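Local coordinates for acyl-coenzyme A oxidase acox-1.1 (Caenorhabditis elegans, PDB 5K3H), which catalyses the FAD-dependent desaturation of fatty acyl-CoA thioesters to (2E)-enoyl-CoAs, releasing hydrogen peroxide, in the first step of peroxisomal beta-oxidation, at residues 578-581 with 582-586. Sequence-based numbering, arbitrary orientation.
Sequences VATY and ALEDG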
ATOM      1  N   VAL B 578      16.306  12.244  -6.048  1.00 20.39           N
ATOM      2  CA  VAL B 578      17.609  11.586  -5.919  1.00 20.29           C
ATOM      3  C   VAL B 578      18.709  12.625  -5.672  1.00 20.98           C
ATOM      4  O   VAL B 578      19.854  12.465  -6.124  1.00 20.83           O
ATOM      5  CB  VAL B 578      17.899  10.728  -7.163  1.00 20.38           C
ATOM      6  CG1 VAL B 578      16.806   9.689  -7.335  1.00 20.08           C
ATOM      7  CG2 VAL B 578      18.028  11.589  -8.421  1.00 20.49           C
ATOM      8  N   ALA B 579      18.346  13.704  -4.957  1.00 23.13           N
ATOM      9  CA  ALA B 579      19.214  14.866  -4.793  1.00 23.59           C
ATOM     10  C   ALA B 579      20.516  14.530  -4.073  1.00 23.16           C
ATOM     11  O   ALA B 579      21.566  15.115  -4.378  1.00 23.53           O
ATOM     12  CB  ALA B 579      18.459  15.968  -4.048  1.00 24.50           C
ATOM     13  N   THR B 580      20.466  13.620  -3.093  1.00 24.49           N
ATOM     14  CA  THR B 580      21.673  13.225  -2.364  1.00 24.50           C
ATOM     15  C   THR B 580      22.810  12.822  -3.301  1.00 25.40           C
ATOM     16  O   THR B 580      23.949  13.268  -3.141  1.00 25.57           O
ATOM     17  CB  THR B 580      21.339  12.090  -1.394  1.00 24.84           C
ATOM     18  OG1 THR B 580      20.535  12.613  -0.329  1.00 24.03           O
ATOM     19  CG2 THR B 580      22.604  11.458  -0.809  1.00 24.56           C
ATOM     20  N   TYR B 581      22.522  11.987  -4.299  1.00 23.81           N
ATOM     21  CA  TYR B 581      23.577  11.556  -5.214  1.00 25.04           C
ATOM     22  C   TYR B 581      24.166  12.731  -6.002  1.00 26.18           C
ATOM     23  O   TYR B 581      25.335  12.687  -6.406  1.00 28.07           O
ATOM     24  CB  TYR B 581      23.021  10.481  -6.157  1.00 25.57           C
ATOM     25  CG  TYR B 581      22.432   9.309  -5.421  1.00 25.29           C
ATOM     26  CD1 TYR B 581      23.249   8.341  -4.867  1.00 26.63           C
ATOM     27  CD2 TYR B 581      21.057   9.183  -5.257  1.00 26.23           C
ATOM     28  CE1 TYR B 581      22.726   7.274  -4.166  1.00 26.70           C
ATOM     29  CE2 TYR B 581      20.505   8.102  -4.560  1.00 26.84           C
ATOM     30  CZ  TYR B 581      21.352   7.142  -4.011  1.00 27.81           C
ATOM     31  OH  TYR B 581      20.848   6.050  -3.300  1.00 29.76           O
ATOM     32  N   ALA B 582      23.366  13.773  -6.271  1.00 27.53           N
ATOM     33  CA  ALA B 582      23.867  14.928  -7.020  1.00 27.45           C
ATOM     34  C   ALA B 582      24.721  15.835  -6.145  1.00 26.87           C
ATOM     35  O   ALA B 582      25.699  16.426  -6.621  1.00 25.67           O
ATOM     36  CB  ALA B 582      22.699  15.714  -7.628  1.00 28.70           C
ATOM     37  N   LEU B 583      24.358  15.954  -4.865  1.00 27.18           N
ATOM     38  CA  LEU B 583      25.056  16.832  -3.945  1.00 26.20           C
ATOM     39  C   LEU B 583      26.340  16.210  -3.412  1.00 26.65           C
ATOM     40  O   LEU B 583      27.264  16.946  -3.044  1.00 25.57           O
ATOM     41  CB  LEU B 583      24.135  17.173  -2.764  1.00 26.13           C
ATOM     42  CG  LEU B 583      22.840  17.977  -3.005  1.00 25.67           C
ATOM     43  CD1 LEU B 583      21.887  17.793  -1.843  1.00 25.98           C
ATOM     44  CD2 LEU B 583      23.133  19.466  -3.189  1.00 24.71           C
ATOM     45  N   GLU B 584      26.438  14.877  -3.374  1.00 27.44           N
ATOM     46  CA  GLU B 584      27.479  14.262  -2.554  1.00 28.39           C
ATOM     47  C   GLU B 584      28.874  14.645  -3.022  1.00 26.75           C
ATOM     48  O   GLU B 584      29.752  14.942  -2.202  1.00 26.50           O
ATOM     49  CB  GLU B 584      27.349  12.747  -2.532  1.00 31.35           C
ATOM     50  CG  GLU B 584      27.418  12.212  -1.118  1.00 35.19           C
ATOM     51  CD  GLU B 584      27.494  10.693  -1.074  1.00 38.75           C
ATOM     52  OE1 GLU B 584      26.718  10.037  -1.838  1.00 42.05           O
ATOM     53  OE2 GLU B 584      28.374  10.180  -0.314  1.00 37.24           O
ATOM     54  N   ASP B 585      29.101  14.641  -4.327  1.00 26.47           N
ATOM     55  CA  ASP B 585      30.396  14.997  -4.867  1.00 25.43           C
ATOM     56  C   ASP B 585      30.487  16.471  -5.272  1.00 23.88           C
ATOM     57  O   ASP B 585      31.429  16.850  -5.973  1.00 23.29           O
ATOM     58  CB  ASP B 585      30.685  14.133  -6.085  1.00 25.17           C
ATOM     59  CG  ASP B 585      29.643  14.304  -7.166  1.00 24.87           C
ATOM     60  OD1 ASP B 585      28.574  14.871  -6.884  1.00 23.77           O
ATOM     61  OD2 ASP B 585      29.901  13.907  -8.318  1.00 25.04           O
ATOM     62  N   GLY B 586      29.554  17.309  -4.818  1.00 23.43           N
ATOM     63  CA  GLY B 586      29.488  18.686  -5.268  1.00 22.53           C
ATOM     64  C   GLY B 586      29.100  18.896  -6.719  1.00 22.44           C
ATOM     65  O   GLY B 586      29.281  19.994  -7.250  1.00 24.24           O
TER
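The short helix 579-584, between the long helices 557-577 and 590-616 at the dimer interface of the acyl-CoA oxidase, is joined turn to turn where Ala579 and Thr580 meet Leu583 and Glu584. Of the four backbone bonds between residues 578-581 and 582-586, the straightest is the i+4 bond from Leu583 N to Ala579 O (3.0 Å), with an N-H...O angle of 150° and the donor almost in line with the carbonyl. Ala579 O also receives a weak bond from Ala582 N at 2.9 Å. Thr580 O is likewise shared, by Leu583 N and Glu584 N, both weakly, so i+3 and i+4 bonding mix within this single turn. The isobutyl group of Leu583 lies against the same acceptor: with CG beside its own backbone N (chi1 -64°), CG comes to 3.4 Å from Ala579 O. The leucine CD1 reaches Ala579 CB only loosely, at 4.5 Å, and both side chains also touch Leu593. Glu584 sets CB 3.5 Å from Thr580 O, then runs on extended to a carboxylate buried among positive charges: OE1 is paired with Arg501 and OE2 with Arg597 of the second subunit, which would favour the ionised form. Thr580 OG1 is hydrogen-bonded to its counterpart in that subunit. Tyr581, in the same first turn and part of the ATP site shared between the dimeric partners, packs its side chain on Ile498, Gln502 and the ATP-binding Arg533. At the C-terminal end, Gly586 N bonds Leu583 O, and the carboxylate of Asp585 divides its oxygens, OD2 going to His497 NE2 and OD1 to Phe587 N.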